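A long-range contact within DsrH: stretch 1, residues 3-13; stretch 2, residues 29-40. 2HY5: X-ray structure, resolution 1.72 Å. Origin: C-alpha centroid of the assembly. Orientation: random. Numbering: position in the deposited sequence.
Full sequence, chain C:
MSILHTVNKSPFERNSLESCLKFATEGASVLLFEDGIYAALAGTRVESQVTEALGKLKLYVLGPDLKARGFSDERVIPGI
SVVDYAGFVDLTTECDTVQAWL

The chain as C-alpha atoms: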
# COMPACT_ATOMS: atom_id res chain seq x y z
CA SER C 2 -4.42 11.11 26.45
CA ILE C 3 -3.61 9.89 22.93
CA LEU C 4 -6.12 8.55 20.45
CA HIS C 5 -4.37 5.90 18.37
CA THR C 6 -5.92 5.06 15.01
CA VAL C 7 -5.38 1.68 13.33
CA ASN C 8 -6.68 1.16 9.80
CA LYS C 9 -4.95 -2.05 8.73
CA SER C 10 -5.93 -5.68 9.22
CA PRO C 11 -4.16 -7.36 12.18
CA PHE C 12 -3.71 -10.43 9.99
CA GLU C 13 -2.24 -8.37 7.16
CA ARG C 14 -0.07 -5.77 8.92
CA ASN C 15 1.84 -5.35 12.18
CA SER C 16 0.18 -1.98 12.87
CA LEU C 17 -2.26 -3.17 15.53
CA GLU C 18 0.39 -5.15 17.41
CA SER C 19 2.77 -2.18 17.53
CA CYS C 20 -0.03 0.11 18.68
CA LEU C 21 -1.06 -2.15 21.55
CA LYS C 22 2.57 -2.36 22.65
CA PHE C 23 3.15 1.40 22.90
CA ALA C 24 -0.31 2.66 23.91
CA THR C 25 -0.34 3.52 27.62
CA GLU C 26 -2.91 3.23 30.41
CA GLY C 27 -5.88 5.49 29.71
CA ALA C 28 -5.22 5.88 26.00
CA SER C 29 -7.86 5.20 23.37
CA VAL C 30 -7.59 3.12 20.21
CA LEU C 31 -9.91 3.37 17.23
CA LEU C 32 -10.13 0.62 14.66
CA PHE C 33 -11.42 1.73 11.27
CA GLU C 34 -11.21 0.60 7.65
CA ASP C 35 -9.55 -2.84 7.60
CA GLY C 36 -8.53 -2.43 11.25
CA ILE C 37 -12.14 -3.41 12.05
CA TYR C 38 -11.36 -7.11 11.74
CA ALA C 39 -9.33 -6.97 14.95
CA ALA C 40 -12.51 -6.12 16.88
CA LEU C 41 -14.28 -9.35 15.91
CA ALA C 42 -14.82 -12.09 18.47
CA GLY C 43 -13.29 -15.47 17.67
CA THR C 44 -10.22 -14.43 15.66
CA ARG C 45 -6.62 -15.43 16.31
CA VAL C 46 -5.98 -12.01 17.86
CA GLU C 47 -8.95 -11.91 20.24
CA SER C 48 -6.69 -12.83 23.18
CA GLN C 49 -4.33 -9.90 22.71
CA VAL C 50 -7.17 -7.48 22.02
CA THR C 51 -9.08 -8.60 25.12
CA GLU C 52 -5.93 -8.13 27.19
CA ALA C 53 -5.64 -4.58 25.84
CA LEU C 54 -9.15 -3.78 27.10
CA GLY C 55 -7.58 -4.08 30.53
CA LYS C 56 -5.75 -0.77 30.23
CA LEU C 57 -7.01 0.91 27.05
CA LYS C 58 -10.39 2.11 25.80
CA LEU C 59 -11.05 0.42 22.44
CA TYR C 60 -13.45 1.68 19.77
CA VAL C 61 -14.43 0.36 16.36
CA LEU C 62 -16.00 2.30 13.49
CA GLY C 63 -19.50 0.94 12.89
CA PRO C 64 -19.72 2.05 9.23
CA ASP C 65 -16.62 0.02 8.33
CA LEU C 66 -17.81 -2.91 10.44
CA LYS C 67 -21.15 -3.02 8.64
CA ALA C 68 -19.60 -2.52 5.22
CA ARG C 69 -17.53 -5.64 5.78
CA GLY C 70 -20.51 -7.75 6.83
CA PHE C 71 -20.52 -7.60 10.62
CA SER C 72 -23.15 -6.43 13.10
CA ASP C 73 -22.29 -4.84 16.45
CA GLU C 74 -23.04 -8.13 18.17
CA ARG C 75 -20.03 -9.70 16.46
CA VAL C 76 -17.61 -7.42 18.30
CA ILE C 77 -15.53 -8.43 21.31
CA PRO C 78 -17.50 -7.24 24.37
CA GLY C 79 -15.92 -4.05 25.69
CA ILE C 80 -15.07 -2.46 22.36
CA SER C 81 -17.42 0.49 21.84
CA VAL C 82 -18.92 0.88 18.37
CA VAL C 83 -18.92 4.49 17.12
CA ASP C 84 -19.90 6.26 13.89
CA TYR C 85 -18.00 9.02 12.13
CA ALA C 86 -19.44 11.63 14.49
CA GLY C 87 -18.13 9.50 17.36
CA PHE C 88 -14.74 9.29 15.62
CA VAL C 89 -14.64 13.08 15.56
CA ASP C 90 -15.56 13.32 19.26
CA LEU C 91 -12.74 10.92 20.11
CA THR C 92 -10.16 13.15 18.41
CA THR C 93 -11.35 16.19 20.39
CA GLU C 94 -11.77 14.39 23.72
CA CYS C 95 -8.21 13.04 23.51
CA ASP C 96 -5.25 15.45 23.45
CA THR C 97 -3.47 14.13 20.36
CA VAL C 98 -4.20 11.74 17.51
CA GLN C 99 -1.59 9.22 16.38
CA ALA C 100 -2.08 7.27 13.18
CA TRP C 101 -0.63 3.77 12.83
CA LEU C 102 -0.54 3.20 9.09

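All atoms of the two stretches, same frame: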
# COMPACT_ATOMS: atom_id res chain seq x y z
N ILE C 3 -3.79 9.99 24.38
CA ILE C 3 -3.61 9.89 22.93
C ILE C 3 -4.68 9.00 22.34
O ILE C 3 -5.07 7.99 22.93
CB ILE C 3 -2.25 9.24 22.57
CG1 ILE C 3 -1.10 10.10 23.08
CG2 ILE C 3 -2.15 9.05 21.05
CD1 ILE C 3 0.26 9.47 22.87
N LEU C 4 -5.17 9.38 21.16
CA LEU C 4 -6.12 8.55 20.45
C LEU C 4 -5.30 7.93 19.34
O LEU C 4 -4.80 8.63 18.46
CB LEU C 4 -7.26 9.36 19.81
CG LEU C 4 -8.05 8.53 18.79
CD1 LEU C 4 -8.84 7.44 19.50
CD2 LEU C 4 -8.97 9.42 17.97
N HIS C 5 -5.13 6.61 19.40
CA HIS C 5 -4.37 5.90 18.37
C HIS C 5 -5.37 5.41 17.33
O HIS C 5 -6.44 4.91 17.68
CB HIS C 5 -3.66 4.69 18.97
CG HIS C 5 -2.70 5.03 20.07
ND1 HIS C 5 -1.37 5.33 19.83
CD2 HIS C 5 -2.87 5.14 21.41
CE1 HIS C 5 -0.77 5.59 20.97
NE2 HIS C 5 -1.66 5.49 21.95
N THR C 6 -5.03 5.55 16.05
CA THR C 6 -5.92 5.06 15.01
C THR C 6 -5.20 3.93 14.28
O THR C 6 -4.02 4.02 13.97
CB THR C 6 -6.31 6.16 14.00
OG1 THR C 6 -5.14 6.67 13.35
CG2 THR C 6 -7.03 7.30 14.71
N VAL C 7 -5.93 2.84 14.03
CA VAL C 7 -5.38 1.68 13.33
C VAL C 7 -6.32 1.35 12.18
O VAL C 7 -7.49 1.03 12.42
CB VAL C 7 -5.27 0.46 14.27
CG1 VAL C 7 -4.74 -0.74 13.50
CG2 VAL C 7 -4.35 0.79 15.44
N ASN C 8 -5.83 1.43 10.95
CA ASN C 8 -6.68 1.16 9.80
C ASN C 8 -6.34 -0.07 8.98
O ASN C 8 -6.94 -0.31 7.94
CB ASN C 8 -6.69 2.37 8.86
CG ASN C 8 -5.35 2.57 8.16
OD1 ASN C 8 -5.28 3.15 7.08
ND2 ASN C 8 -4.28 2.09 8.79
N LYS C 9 -5.37 -0.86 9.45
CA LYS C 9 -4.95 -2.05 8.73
C LYS C 9 -5.30 -3.34 9.46
O LYS C 9 -5.31 -3.39 10.69
CB LYS C 9 -3.44 -1.99 8.48
CG LYS C 9 -3.06 -1.55 7.08
CD LYS C 9 -3.83 -0.33 6.63
CE LYS C 9 -3.50 0.05 5.20
NZ LYS C 9 -3.87 -0.99 4.20
N SER C 10 -5.58 -4.38 8.68
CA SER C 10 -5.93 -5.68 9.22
C SER C 10 -4.80 -6.22 10.10
O SER C 10 -3.62 -6.12 9.75
CB SER C 10 -6.18 -6.67 8.08
OG SER C 10 -6.20 -8.00 8.55
N PRO C 11 -5.15 -6.80 11.26
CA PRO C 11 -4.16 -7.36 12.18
C PRO C 11 -3.56 -8.65 11.64
O PRO C 11 -2.56 -9.14 12.14
CB PRO C 11 -4.97 -7.58 13.46
CG PRO C 11 -6.32 -7.93 12.92
CD PRO C 11 -6.51 -6.90 11.83
N PHE C 12 -4.19 -9.20 10.60
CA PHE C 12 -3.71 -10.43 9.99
C PHE C 12 -2.83 -10.09 8.80
O PHE C 12 -2.02 -10.90 8.34
CB PHE C 12 -4.89 -11.29 9.53
CG PHE C 12 -5.99 -11.39 10.54
CD1 PHE C 12 -7.22 -10.77 10.32
CD2 PHE C 12 -5.79 -12.08 11.73
CE1 PHE C 12 -8.23 -10.83 11.27
CE2 PHE C 12 -6.80 -12.15 12.70
CZ PHE C 12 -8.02 -11.52 12.47
N GLU C 13 -2.98 -8.86 8.31
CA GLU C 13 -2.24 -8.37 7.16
C GLU C 13 -1.00 -7.56 7.53
O GLU C 13 0.08 -7.77 6.97
CB GLU C 13 -3.17 -7.52 6.29
CG GLU C 13 -2.52 -6.91 5.06
CD GLU C 13 -1.96 -7.95 4.11
OE1 GLU C 13 -1.50 -7.58 3.02
OE2 GLU C 13 -1.98 -9.16 4.46
N SER C 29 -6.76 5.75 24.14
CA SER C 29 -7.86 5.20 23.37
C SER C 29 -7.34 4.71 22.03
O SER C 29 -6.37 5.26 21.49
CB SER C 29 -8.95 6.25 23.15
OG SER C 29 -9.54 6.63 24.37
N VAL C 30 -7.97 3.68 21.50
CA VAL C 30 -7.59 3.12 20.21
C VAL C 30 -8.84 2.96 19.36
O VAL C 30 -9.84 2.40 19.81
CB VAL C 30 -6.92 1.73 20.37
CG1 VAL C 30 -6.54 1.18 19.01
CG2 VAL C 30 -5.68 1.84 21.25
N LEU C 31 -8.79 3.48 18.14
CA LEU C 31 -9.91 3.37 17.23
C LEU C 31 -9.53 2.53 16.04
O LEU C 31 -8.52 2.80 15.36
CB LEU C 31 -10.37 4.74 16.72
CG LEU C 31 -11.43 4.64 15.62
CD1 LEU C 31 -12.75 4.12 16.20
CD2 LEU C 31 -11.65 6.00 14.97
N LEU C 32 -10.34 1.52 15.78
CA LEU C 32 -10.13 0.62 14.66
C LEU C 32 -11.09 1.04 13.55
O LEU C 32 -12.29 1.11 13.77
CB LEU C 32 -10.44 -0.81 15.08
CG LEU C 32 -9.67 -1.33 16.30
CD1 LEU C 32 -10.26 -2.67 16.76
CD2 LEU C 32 -8.20 -1.47 15.94
N PHE C 33 -10.55 1.36 12.38
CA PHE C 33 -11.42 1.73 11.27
C PHE C 33 -10.86 1.14 9.98
O PHE C 33 -9.74 0.62 9.98
CB PHE C 33 -11.65 3.25 11.21
CG PHE C 33 -10.46 4.06 10.77
CD1 PHE C 33 -9.28 4.06 11.51
CD2 PHE C 33 -10.54 4.88 9.65
CE1 PHE C 33 -8.20 4.87 11.13
CE2 PHE C 33 -9.48 5.69 9.27
CZ PHE C 33 -8.30 5.68 10.01
N GLU C 34 -11.63 1.20 8.91
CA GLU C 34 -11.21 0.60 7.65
C GLU C 34 -10.96 -0.89 7.92
O GLU C 34 -11.75 -1.53 8.61
CB GLU C 34 -9.96 1.29 7.09
CG GLU C 34 -10.24 2.69 6.57
CD GLU C 34 -9.03 3.35 5.93
OE1 GLU C 34 -8.11 2.63 5.50
OE2 GLU C 34 -9.02 4.60 5.84
N ASP C 35 -9.86 -1.43 7.40
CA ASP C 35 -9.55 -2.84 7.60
C ASP C 35 -9.14 -3.19 9.04
O ASP C 35 -9.05 -4.37 9.40
CB ASP C 35 -8.45 -3.27 6.63
CG ASP C 35 -8.95 -3.37 5.19
OD1 ASP C 35 -8.10 -3.57 4.29
OD2 ASP C 35 -10.17 -3.25 4.95
N GLY C 36 -8.90 -2.17 9.86
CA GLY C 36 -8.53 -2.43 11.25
C GLY C 36 -9.69 -3.05 12.01
O GLY C 36 -9.49 -3.67 13.07
N ILE C 37 -10.90 -2.89 11.47
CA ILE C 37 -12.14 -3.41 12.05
C ILE C 37 -12.11 -4.91 12.37
O ILE C 37 -12.71 -5.36 13.35
CB ILE C 37 -13.33 -3.13 11.09
CG1 ILE C 37 -14.18 -2.00 11.65
CG2 ILE C 37 -14.14 -4.39 10.81
CD1 ILE C 37 -13.48 -0.69 11.69
N TYR C 38 -11.42 -5.67 11.54
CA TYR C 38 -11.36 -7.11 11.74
C TYR C 38 -10.79 -7.52 13.10
O TYR C 38 -11.12 -8.58 13.63
CB TYR C 38 -10.56 -7.75 10.60
CG TYR C 38 -11.23 -7.56 9.25
CD1 TYR C 38 -10.60 -6.83 8.24
CD2 TYR C 38 -12.47 -8.12 8.98
CE1 TYR C 38 -11.20 -6.66 7.00
CE2 TYR C 38 -13.08 -7.96 7.74
CZ TYR C 38 -12.44 -7.23 6.75
OH TYR C 38 -13.01 -7.08 5.51
N ALA C 39 -9.93 -6.68 13.66
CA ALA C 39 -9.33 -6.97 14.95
C ALA C 39 -10.36 -6.93 16.08
O ALA C 39 -10.16 -7.51 17.14
CB ALA C 39 -8.20 -5.99 15.24
N ALA C 40 -11.48 -6.24 15.85
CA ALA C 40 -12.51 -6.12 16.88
C ALA C 40 -13.49 -7.29 16.93
O ALA C 40 -14.33 -7.36 17.82
CB ALA C 40 -13.27 -4.81 16.68
O HOH W 1 -7.43 -0.12 5.32
O HOH W 2 -6.42 -1.54 3.51

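Two neighbouring parallel β-strands of DsrH, residues 3-7 and 29-32, are joined by a regular ladder of backbone hydrogen bonds, and the contact continues past their C-terminal ends into a close-packed pair of loops and turns. The strand directions differ by 23°. The ladder alternates as parallel pairing requires: Ser29 N donates to Ile3 O (3.1 Å), His5 N to Ser29 O (2.8 Å), Leu31 N to His5 O (2.8 Å), Val7 N to Leu31 O (2.9 Å) and Phe33 N to Val7 O (3.1 Å), all nearly straight. Cα-H groups also approach four of these five carbonyls, as with Val30 CA and His5 O at 3.3 Å.

Side chains in register share a face of the sheet. Leu4, Ser29, Thr6 and Leu31 lie on one, where Leu4 CD1 reaches Leu31 CB at 4.2 Å; His5, Val30, Val7 and Leu32 lie on the other, where Val7 CB packs against Leu32 CD2 at 3.9 Å and Val7 CG2 against Val30 CG1 at 4.2 Å.

Beyond the ladder, Asn8 CB sits over one face of the Phe33 ring, 4.0 Å from its centroid, while Asn8 CA lies 3.1 Å from Phe33 O. Gly36 fits tightly here because it has no side chain: an ideally placed CB would fall 2.3 Å from Val7 O, a clash. Its CA instead approaches Lys9 O at 3.4 Å. Two waters bridge the loops: water 1 donates to Asn8 O (2.7 Å) and Glu34 OE1 (2.8 Å), and water 2 accepts from Lys9 NZ (2.7 Å) and donates to Asp35 OD1 (2.7 Å).

The far end is apolar. Pro11 CG meets Ala39 CB at 3.6 Å, and Phe12 CE1 reaches Tyr38 CB at 3.9 Å. Within stretch 1, Ser10 OG accepts a hydrogen bond from Phe12 N (3.1 Å).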